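Local structure of putative polyketide synthase (Brevibacillus brevis, 6HP2) at residues 48-53 with 57-62; 84-89 with 317-322; 240-245 with 277-282. The protein is the O-methyltransferase domain of a trans-AT polyketide synthase multienzyme, binds S-adenosyl-L-homocysteine, and probably serves the biosynthesis of the antibiotic bacillaene. All coordinates share one frame; numbering follows the deposited sequence.

How the contacts relate
The three contacts belong to one Rossmann-like methyltransferase domain, and Gln244 joins contact 3 to both others. Toward contact 1 it offers a probable backbone hydrogen bond, Phe50 N to Gln244 O at 3.1 Å, with centres 13 Å apart. Toward contact 2, Gln244 NE2 packs 3.3 Å from Pro317 CG; those centres are 18 Å apart, and contact 3 is nested in the long loop of chain that contact 2 closes. Contacts 1 and 2, centres 19 Å apart, touch directly, Glu51 OE2 to Leu320 CD2 at 3.7 Å. Arg84 of contact 2 binds S-adenosyl-L-homocysteine; the side chain of Cys48 in contact 1 lies about 7 Å from that of Arg84 and about 10 Å from the ligand.

Contact 1: residues 48-53 with 57-62; sequences CPFERK and FSMSRV
Phe50 and Phe57 reach each other through different first torsions: CG of Phe50 lies opposite its carbonyl carbon (chi1 -83°), whereas CG of Phe57 lies opposite its own backbone N (chi1 -161°). Their rings form a T-shaped, edge-to-face pair with planes at 69° and centroids 5.4 Å apart. Phe50 supplies the edge, its CE2 and CZ corner, and Phe57 the face. The approach is off-centre: Phe50 CE2 sits 4.0 Å from Phe57 CD1, above the rim of the ring, and Phe50 CZ is 3.9 Å from Phe57 CE1.

Met59, in the first turn of helix 59-64, folds its chain at both chi2 and chi3, so that the methyl group rather than the sulfur does the touching. That methyl, CE, touches two partners, Cys48 SG at 3.9 Å and Phe50 CZ at 4.1 Å, reaching the latter obliquely to the ring. Just before it, Ser58 is the N-cap of the helix: its OG takes a weak capping bond from Arg61 N at 3.3 Å and is also hydrogen-bonded to Asp251. Ala248 of helix 242-249 packs on both Phe50 and Met59.

Across the segments, then, the chemistry is apolar, ring on ring and methyl on thiol, with the polar capping left to the helix start; dispersion and the T-shaped ring geometry hold the 48-53 loop against the residues that lead into helix 59-64 and its first turn.

Contact 2: residues 84-89 with 317-322; sequences RQVLFC and PEALAE. With SAH (S-adenosyl-L-homocysteine), chain B.
Val86 faces Ala319 and Leu320, and the packing across this contact is purely apolar. Its two methyls divide the work. CG1, placed opposite the backbone N (chi1 177°), meets Ala319 CB at 3.9 Å, while CG2 reaches Leu320 CD1 at 3.8 Å and also lies 4.0 Å from Leu320 CA. The Val86 and Leu320 side chains cross at about a right angle, and CD1 is the branch of the leucine that touches the valine. The small methyl of Ala319 is consistent with the close approach of the helices, whose Val86 CA and Leu320 CA are 6.1 Å apart. Tyr316 and Met323 of the same helix 316-326 also pack on Val86.

The polar interactions lie around this apolar patch. Val86 O accepts a hydrogen bond from Lys290 NZ, on strand 284-293. Two residues earlier on the helix, Arg84 carries its extended chain to the ligand: the guanidinium turns its edge to the S-adenosyl-L-homocysteine carboxylate, although the closeness of the two groups as modelled is doubtful. Arg84 NE is salt-bridged to Asp109, a second partner that helps to hold the group in place.

Chemically, one short piece of helix 70-88 does two jobs: its valine seats it by dispersion against the C-terminal helix, and its arginine offers positive charge that probably balances the ligand carboxylate.

Contact 3: residues 240-245 with 277-282; sequences DVSPQI and ISLERG
Ser242 and Leu279 are the closest backbone pair, 6.5 Å from CA to CA, where the first turn of helix 242-249 meets the last turn of helix 263-281. Leu279 carries this contact from its side, and each of its two methyls finds a different partner. CD1 presses on Ile245 CG2 at 3.5 Å, a close apolar touch with the two side chains crossing at a slant. CD2 lies against the serine, 4.0 Å from Ser242 CB. The isoleucine offers its CG2 because that branch stands opposite the backbone N, while CG1 (chi1 -62°) and CD1 turn from the leucine.

Ser242 is itself tied down on the polar side. Asp240 OD1 accepts from Ser242 N at 2.9 Å, a nearly straight bond arriving from above the carboxylate plane, and from Ser242 OG at an unusually short 2.5 Å, a bond that uses the syn lone pair of the aspartate oxygen. The first of these bonds closes an Asx turn leading into the helix. Ser242 OG is also hydrogen-bonded to Tyr286 N of strand 284-293, so the hydroxyl joins the helix start to the neighbouring strand.

On the other segment Gly282 takes the positive phi, 93°, with which a Schellman motif ends a helix. This is how the helical excursion begins and ends: an Asx turn opens it and a Schellman motif closes it, between strands 233-240 and 284-293, the antiparallel pair that follows the parallel part of the 3-2-1-4-5-7-6 order marking the class I methyltransferase fold.

Contact 1: residues 48-53 with 57-62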
loop_
_atom_site.group_PDB
_atom_site.type_symbol
_atom_site.label_atom_id
_atom_site.label_comp_id
_atom_site.label_asym_id
_atom_site.label_seq_id
_atom_site.Cartn_x
_atom_site.Cartn_y
_atom_site.Cartn_z
ATOM N N CYS A 48 -2.555 2.505 -9.344
ATOM C CA CYS A 48 -3.463 3.574 -8.959
ATOM C C CYS A 48 -4.812 3.267 -9.571
ATOM O O CYS A 48 -4.892 2.571 -10.592
ATOM C CB CYS A 48 -2.964 4.953 -9.438
ATOM S SG CYS A 48 -2.992 5.233 -11.252
ATOM N N PRO A 49 -5.900 3.779 -8.976
ATOM C CA PRO A 49 -7.243 3.472 -9.463
ATOM C C PRO A 49 -7.857 4.464 -10.453
ATOM O O PRO A 49 -7.853 5.651 -10.155
ATOM C CB PRO A 49 -8.062 3.579 -8.185
ATOM C CG PRO A 49 -7.447 4.743 -7.513
ATOM C CD PRO A 49 -5.976 4.510 -7.703
ATOM N N PHE A 50 -8.292 4.013 -11.635
ATOM C CA PHE A 50 -9.022 4.834 -12.600
ATOM C C PHE A 50 -10.509 4.529 -12.446
ATOM O O PHE A 50 -10.886 3.362 -12.441
ATOM C CB PHE A 50 -8.622 4.530 -14.021
ATOM C CG PHE A 50 -7.363 5.255 -14.494
ATOM C CD1 PHE A 50 -6.515 5.846 -13.607
ATOM C CD2 PHE A 50 -7.034 5.295 -15.837
ATOM C CE1 PHE A 50 -5.383 6.510 -14.038
ATOM C CE2 PHE A 50 -5.897 5.914 -16.256
ATOM C CZ PHE A 50 -5.068 6.541 -15.339
ATOM N N GLU A 51 -11.354 5.564 -12.387
ATOM C CA GLU A 51 -12.815 5.355 -12.320
ATOM C C GLU A 51 -13.337 4.684 -13.578
ATOM O O GLU A 51 -14.302 3.895 -13.529
ATOM C CB GLU A 51 -13.534 6.680 -12.102
ATOM C CG GLU A 51 -13.238 7.333 -10.736
ATOM C CD GLU A 51 -14.069 8.592 -10.489
ATOM O OE1 GLU A 51 -14.922 8.935 -11.342
ATOM O OE2 GLU A 51 -13.864 9.237 -9.440
ATOM N N ARG A 52 -12.664 4.913 -14.701
ATOM C CA ARG A 52 -13.030 4.327 -15.978
ATOM C C ARG A 52 -11.771 4.114 -16.793
ATOM O O ARG A 52 -10.740 4.747 -16.557
ATOM C CB ARG A 52 -13.992 5.235 -16.762
ATOM C CG ARG A 52 -13.402 6.572 -17.135
ATOM C CD ARG A 52 -14.429 7.696 -17.121
ATOM N NE ARG A 52 -14.811 8.119 -15.773
ATOM C CZ ARG A 52 -14.149 9.015 -15.045
ATOM N NH1 ARG A 52 -13.050 9.578 -15.515
ATOM N NH2 ARG A 52 -14.582 9.342 -13.838
ATOM N N LYS A 53 -11.873 3.235 -17.779
ATOM C CA LYS A 53 -10.808 3.102 -18.773
ATOM C C LYS A 53 -10.705 4.359 -19.622
ATOM O O LYS A 53 -11.718 4.938 -20.030
ATOM C CB LYS A 53 -11.056 1.885 -19.662
ATOM C CG LYS A 53 -11.032 0.586 -18.869
ATOM C CD LYS A 53 -11.407 -0.606 -19.742
ATOM C CE LYS A 53 -11.298 -1.904 -18.958
ATOM N NZ LYS A 53 -12.172 -1.912 -17.738
ATOM N N PHE A 57 -4.899 5.740 -23.436
ATOM C CA PHE A 57 -3.984 5.918 -22.327
ATOM C C PHE A 57 -3.232 4.615 -22.069
ATOM O O PHE A 57 -3.833 3.574 -21.803
ATOM C CB PHE A 57 -4.741 6.345 -21.079
ATOM C CG PHE A 57 -3.876 6.993 -20.026
ATOM C CD1 PHE A 57 -3.194 6.228 -19.144
ATOM C CD2 PHE A 57 -3.775 8.358 -19.936
ATOM C CE1 PHE A 57 -2.417 6.787 -18.172
ATOM C CE2 PHE A 57 -3.014 8.932 -18.959
ATOM C CZ PHE A 57 -2.328 8.124 -18.058
ATOM N N SER A 58 -1.930 4.659 -22.164
ATOM C CA SER A 58 -1.097 3.487 -21.955
ATOM C C SER A 58 -0.255 3.717 -20.718
ATOM O O SER A 58 0.697 4.520 -20.746
ATOM C CB SER A 58 -0.194 3.236 -23.162
ATOM O OG SER A 58 0.801 2.290 -22.837
ATOM N N MET A 59 -0.604 3.015 -19.643
ATOM C CA MET A 59 0.109 3.160 -18.389
ATOM C C MET A 59 1.571 2.784 -18.547
ATOM O O MET A 59 2.423 3.423 -17.950
ATOM C CB MET A 59 -0.541 2.303 -17.296
ATOM C CG MET A 59 0.106 2.470 -15.931
ATOM S SD MET A 59 -0.200 4.164 -15.293
ATOM C CE MET A 59 -1.931 4.019 -14.853
ATOM N N SER A 60 1.884 1.738 -19.328
ATOM C CA SER A 60 3.280 1.319 -19.465
ATOM C C SER A 60 4.114 2.421 -20.124
ATOM O O SER A 60 5.267 2.637 -19.757
ATOM C CB SER A 60 3.373 0.014 -20.285
ATOM O OG SER A 60 2.762 0.167 -21.542
ATOM N N ARG A 61 3.564 3.093 -21.142
ATOM C CA ARG A 61 4.279 4.211 -21.769
ATOM C C ARG A 61 4.535 5.332 -20.768
ATOM O O ARG A 61 5.645 5.859 -20.670
ATOM C CB ARG A 61 3.479 4.727 -22.935
ATOM C CG ARG A 61 3.635 3.865 -24.197
ATOM C CD ARG A 61 2.755 4.351 -25.334
ATOM N NE ARG A 61 2.882 3.489 -26.508
ATOM C CZ ARG A 61 2.314 2.291 -26.628
ATOM N NH1 ARG A 61 1.583 1.791 -25.640
ATOM N NH2 ARG A 61 2.482 1.586 -27.740
ATOM N N VAL A 62 3.530 5.651 -19.958
ATOM C CA VAL A 62 3.635 6.757 -19.021
ATOM C C VAL A 62 4.615 6.444 -17.897
ATOM O O VAL A 62 5.392 7.316 -17.488
ATOM C CB VAL A 62 2.243 7.093 -18.460
ATOM C CG1 VAL A 62 2.382 8.124 -17.382
ATOM C CG2 VAL A 62 1.356 7.582 -19.591
#

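Contact 2: residues 84-89 with 317-322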
loop_
_atom_site.group_PDB
_atom_site.type_symbol
_atom_site.label_atom_id
_atom_site.label_comp_id
_atom_site.label_asym_id
_atom_site.label_seq_id
_atom_site.Cartn_x
_atom_site.Cartn_y
_atom_site.Cartn_z
ATOM N N ARG A 84 -4.496 6.886 -1.591
ATOM C CA ARG A 84 -3.968 7.054 -0.233
ATOM C C ARG A 84 -4.898 7.887 0.637
ATOM O O ARG A 84 -5.032 7.617 1.832
ATOM C CB ARG A 84 -2.577 7.681 -0.324
ATOM C CG ARG A 84 -1.531 6.685 -0.768
ATOM C CD ARG A 84 -0.193 7.407 -1.056
ATOM N NE ARG A 84 0.920 6.456 -1.080
ATOM C CZ ARG A 84 1.176 5.634 -2.099
ATOM N NH1 ARG A 84 0.368 5.601 -3.182
ATOM N NH2 ARG A 84 2.213 4.836 -2.012
ATOM N N GLN A 85 -5.567 8.892 0.059
ATOM C CA GLN A 85 -6.513 9.662 0.850
ATOM C C GLN A 85 -7.637 8.773 1.359
ATOM O O GLN A 85 -8.086 8.911 2.507
ATOM C CB GLN A 85 -7.123 10.829 0.055
ATOM C CG GLN A 85 -6.095 11.940 -0.296
ATOM C CD GLN A 85 -6.684 12.989 -1.182
ATOM O OE1 GLN A 85 -7.605 12.703 -1.940
ATOM N NE2 GLN A 85 -6.169 14.214 -1.105
ATOM N N VAL A 86 -8.127 7.872 0.513
ATOM C CA VAL A 86 -9.172 6.943 0.962
ATOM C C VAL A 86 -8.610 6.048 2.050
ATOM O O VAL A 86 -9.275 5.750 3.019
ATOM C CB VAL A 86 -9.752 6.129 -0.208
ATOM C CG1 VAL A 86 -10.828 5.078 0.290
ATOM C CG2 VAL A 86 -10.467 7.106 -1.215
ATOM N N LEU A 87 -7.363 5.632 1.926
ATOM C CA LEU A 87 -6.813 4.736 2.943
ATOM C C LEU A 87 -6.727 5.433 4.295
ATOM O O LEU A 87 -6.997 4.819 5.341
ATOM C CB LEU A 87 -5.394 4.267 2.522
ATOM C CG LEU A 87 -4.646 3.325 3.478
ATOM C CD1 LEU A 87 -5.319 1.972 3.483
ATOM C CD2 LEU A 87 -3.172 3.213 3.003
ATOM N N PHE A 88 -6.288 6.701 4.290
ATOM C CA PHE A 88 -5.995 7.435 5.505
ATOM C C PHE A 88 -7.190 8.223 6.084
ATOM O O PHE A 88 -7.046 8.863 7.140
ATOM C CB PHE A 88 -4.821 8.385 5.274
ATOM C CG PHE A 88 -3.432 7.688 5.235
ATOM C CD1 PHE A 88 -2.778 7.347 6.396
ATOM C CD2 PHE A 88 -2.789 7.460 4.029
ATOM C CE1 PHE A 88 -1.567 6.755 6.391
ATOM C CE2 PHE A 88 -1.558 6.855 3.986
ATOM C CZ PHE A 88 -0.932 6.492 5.174
ATOM N N CYS A 89 -8.341 8.227 5.436
ATOM C CA CYS A 89 -9.328 9.279 5.725
ATOM C C CYS A 89 -10.166 9.053 6.986
ATOM O O CYS A 89 -11.026 9.914 7.297
ATOM C CB CYS A 89 -10.277 9.473 4.545
ATOM S SG CYS A 89 -11.509 8.164 4.336
ATOM N N PRO A 317 -15.442 2.981 -5.181
ATOM C CA PRO A 317 -16.206 4.198 -5.478
ATOM C C PRO A 317 -17.106 4.615 -4.341
ATOM O O PRO A 317 -17.312 5.821 -4.149
ATOM C CB PRO A 317 -17.039 3.824 -6.699
ATOM C CG PRO A 317 -16.200 2.679 -7.361
ATOM C CD PRO A 317 -15.682 1.918 -6.181
ATOM N N GLU A 318 -17.606 3.646 -3.564
ATOM C CA GLU A 318 -18.490 3.973 -2.444
ATOM C C GLU A 318 -17.696 4.618 -1.329
ATOM O O GLU A 318 -18.135 5.621 -0.757
ATOM C CB GLU A 318 -19.221 2.727 -1.929
ATOM C CG GLU A 318 -20.074 2.964 -0.685
ATOM C CD GLU A 318 -20.568 1.661 -0.039
ATOM O OE1 GLU A 318 -20.909 0.704 -0.778
ATOM O OE2 GLU A 318 -20.597 1.595 1.206
ATOM N N ALA A 319 -16.522 4.053 -1.010
ATOM C CA ALA A 319 -15.634 4.645 -0.012
ATOM C C ALA A 319 -15.113 6.016 -0.441
ATOM O O ALA A 319 -14.976 6.932 0.395
ATOM C CB ALA A 319 -14.467 3.701 0.256
ATOM N N LEU A 320 -14.739 6.155 -1.715
ATOM C CA LEU A 320 -14.289 7.442 -2.231
ATOM C C LEU A 320 -15.391 8.486 -2.116
ATOM O O LEU A 320 -15.156 9.611 -1.666
ATOM C CB LEU A 320 -13.867 7.292 -3.693
ATOM C CG LEU A 320 -13.472 8.510 -4.483
ATOM C CD1 LEU A 320 -12.249 9.246 -3.863
ATOM C CD2 LEU A 320 -13.184 8.083 -5.952
ATOM N N ALA A 321 -16.612 8.122 -2.518
ATOM C CA ALA A 321 -17.722 9.070 -2.449
ATOM C C ALA A 321 -18.060 9.426 -0.997
ATOM O O ALA A 321 -18.442 10.568 -0.691
ATOM C CB ALA A 321 -18.921 8.476 -3.182
ATOM N N GLU A 322 -17.937 8.458 -0.097
ATOM C CA GLU A 322 -18.149 8.736 1.326
ATOM C C GLU A 322 -17.101 9.717 1.831
ATOM O O GLU A 322 -17.397 10.663 2.542
ATOM C CB GLU A 322 -18.089 7.439 2.141
ATOM C CG GLU A 322 -18.323 7.614 3.652
ATOM C CD GLU A 322 -17.982 6.373 4.456
ATOM O OE1 GLU A 322 -18.826 5.935 5.249
ATOM O OE2 GLU A 322 -16.866 5.840 4.328
HETATM N N SAH B . 5.061 1.825 0.087
HETATM C CA SAH B . 5.881 2.443 -0.951
HETATM C CB SAH B . 6.716 1.418 -1.708
HETATM C CG SAH B . 5.973 0.182 -2.185
HETATM S SD SAH B . 7.034 -0.845 -3.244
HETATM C C SAH B . 4.960 3.198 -1.877
HETATM O O SAH B . 5.415 3.835 -2.827
HETATM O OXT SAH B . 3.752 3.183 -1.664
HETATM C "C5'" SAH B . 7.393 -2.143 -2.038
HETATM C "C4'" SAH B . 8.305 -1.655 -0.914
HETATM O "O4'" SAH B . 8.412 -2.706 0.072
HETATM C "C3'" SAH B . 9.774 -1.449 -1.411
HETATM O "O3'" SAH B . 10.204 -0.232 -0.782
HETATM C "C2'" SAH B . 10.571 -2.643 -0.889
HETATM O "O2'" SAH B . 11.918 -2.389 -0.619
HETATM C "C1'" SAH B . 9.773 -2.954 0.397
HETATM N N9 SAH B . 9.932 -4.300 0.942
HETATM C C8 SAH B . 9.688 -5.497 0.332
HETATM N N7 SAH B . 10.026 -6.450 1.205
HETATM C C5 SAH B . 10.417 -5.874 2.367
HETATM C C6 SAH B . 10.869 -6.367 3.586
HETATM N N6 SAH B . 10.949 -7.662 3.886
HETATM N N1 SAH B . 11.178 -5.485 4.580
HETATM C C2 SAH B . 11.148 -4.121 4.359
HETATM N N3 SAH B . 10.732 -3.648 3.141
HETATM C C4 SAH B . 10.421 -4.508 2.162
#

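Contact 3: residues 240-245 with 277-282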
loop_
_atom_site.group_PDB
_atom_site.type_symbol
_atom_site.label_atom_id
_atom_site.label_comp_id
_atom_site.label_asym_id
_atom_site.label_seq_id
_atom_site.Cartn_x
_atom_site.Cartn_y
_atom_site.Cartn_z
ATOM N N ASP A 240 -12.539 -2.876 -1.721
ATOM C CA ASP A 240 -12.032 -3.543 -2.912
ATOM C C ASP A 240 -11.842 -2.551 -4.070
ATOM O O ASP A 240 -12.803 -1.921 -4.504
ATOM C CB ASP A 240 -13.003 -4.645 -3.335
ATOM C CG ASP A 240 -12.479 -5.470 -4.491
ATOM O OD1 ASP A 240 -11.335 -5.226 -4.923
ATOM O OD2 ASP A 240 -13.210 -6.364 -4.963
ATOM N N VAL A 241 -10.611 -2.403 -4.564
ATOM C CA VAL A 241 -10.337 -1.489 -5.666
ATOM C C VAL A 241 -9.990 -2.211 -6.966
ATOM O O VAL A 241 -9.568 -1.575 -7.929
ATOM C CB VAL A 241 -9.156 -0.560 -5.340
ATOM C CG1 VAL A 241 -9.298 0.752 -6.087
ATOM C CG2 VAL A 241 -9.042 -0.322 -3.842
ATOM N N SER A 242 -10.178 -3.528 -7.003
ATOM C CA SER A 242 -9.814 -4.320 -8.182
ATOM C C SER A 242 -10.328 -3.793 -9.528
ATOM O O SER A 242 -9.552 -3.698 -10.478
ATOM C CB SER A 242 -10.212 -5.793 -8.006
ATOM O OG SER A 242 -9.867 -6.261 -6.716
ATOM N N PRO A 243 -11.623 -3.444 -9.624
ATOM C CA PRO A 243 -12.046 -2.976 -10.950
ATOM C C PRO A 243 -11.348 -1.690 -11.384
ATOM O O PRO A 243 -10.956 -1.570 -12.542
ATOM C CB PRO A 243 -13.555 -2.736 -10.784
ATOM C CG PRO A 243 -13.936 -3.395 -9.499
ATOM C CD PRO A 243 -12.714 -3.345 -8.641
ATOM N N GLN A 244 -11.206 -0.740 -10.467
ATOM C CA GLN A 244 -10.562 0.527 -10.787
ATOM C C GLN A 244 -9.092 0.347 -11.167
ATOM O O GLN A 244 -8.601 1.004 -12.082
ATOM C CB GLN A 244 -10.702 1.516 -9.635
ATOM C CG GLN A 244 -12.125 2.000 -9.406
ATOM C CD GLN A 244 -13.052 0.898 -8.932
ATOM O OE1 GLN A 244 -12.666 0.051 -8.128
ATOM N NE2 GLN A 244 -14.283 0.908 -9.424
ATOM N N ILE A 245 -8.392 -0.536 -10.466
ATOM C CA ILE A 245 -6.989 -0.789 -10.775
ATOM C C ILE A 245 -6.891 -1.382 -12.160
ATOM O O ILE A 245 -6.098 -0.933 -12.986
ATOM C CB ILE A 245 -6.358 -1.771 -9.794
ATOM C CG1 ILE A 245 -6.407 -1.188 -8.398
ATOM C CG2 ILE A 245 -4.921 -2.069 -10.195
ATOM C CD1 ILE A 245 -5.608 0.082 -8.233
ATOM N N ILE A 277 -3.080 -9.076 -15.474
ATOM C CA ILE A 277 -3.753 -10.285 -15.936
ATOM C C ILE A 277 -4.542 -10.948 -14.812
ATOM O O ILE A 277 -5.707 -11.352 -14.996
ATOM C CB ILE A 277 -2.732 -11.258 -16.565
ATOM C CG1 ILE A 277 -2.089 -10.602 -17.777
ATOM C CG2 ILE A 277 -3.380 -12.557 -16.910
ATOM C CD1 ILE A 277 -0.929 -11.431 -18.375
ATOM N N SER A 278 -3.891 -11.192 -13.672
ATOM C CA SER A 278 -4.588 -11.872 -12.576
ATOM C C SER A 278 -5.780 -11.065 -12.066
ATOM O O SER A 278 -6.793 -11.654 -11.696
ATOM C CB SER A 278 -3.638 -12.181 -11.426
ATOM O OG SER A 278 -2.596 -12.973 -11.890
ATOM N N LEU A 279 -5.673 -9.723 -11.989
ATOM C CA LEU A 279 -6.832 -8.899 -11.613
ATOM C C LEU A 279 -7.963 -9.053 -12.622
ATOM O O LEU A 279 -9.131 -9.138 -12.243
ATOM C CB LEU A 279 -6.467 -7.388 -11.457
ATOM C CG LEU A 279 -5.649 -6.976 -10.340
ATOM C CD1 LEU A 279 -5.008 -5.565 -10.550
ATOM C CD2 LEU A 279 -6.566 -6.971 -9.047
ATOM N N GLU A 280 -7.639 -9.067 -13.921
ATOM C CA GLU A 280 -8.669 -9.188 -14.944
ATOM C C GLU A 280 -9.367 -10.540 -14.856
ATOM O O GLU A 280 -10.579 -10.618 -15.056
ATOM C CB GLU A 280 -8.067 -8.995 -16.340
ATOM C CG GLU A 280 -9.115 -8.948 -17.453
ATOM C CD GLU A 280 -8.526 -8.634 -18.818
ATOM O OE1 GLU A 280 -7.289 -8.486 -18.913
ATOM O OE2 GLU A 280 -9.299 -8.532 -19.793
ATOM N N ARG A 281 -8.611 -11.617 -14.583
ATOM C CA ARG A 281 -9.207 -12.938 -14.419
ATOM C C ARG A 281 -10.082 -13.018 -13.172
ATOM O O ARG A 281 -10.935 -13.899 -13.056
ATOM C CB ARG A 281 -8.123 -13.988 -14.326
ATOM C CG ARG A 281 -7.141 -14.034 -15.518
ATOM C CD ARG A 281 -7.678 -14.727 -16.704
ATOM N NE ARG A 281 -6.692 -14.663 -17.786
ATOM C CZ ARG A 281 -6.701 -15.438 -18.865
ATOM N NH1 ARG A 281 -7.644 -16.362 -19.013
ATOM N NH2 ARG A 281 -5.760 -15.289 -19.788
ATOM N N GLY A 282 -9.780 -12.223 -12.171
ATOM C CA GLY A 282 -10.423 -12.257 -10.861
ATOM C C GLY A 282 -9.702 -13.132 -9.858
ATOM O O GLY A 282 -10.207 -13.343 -8.752
#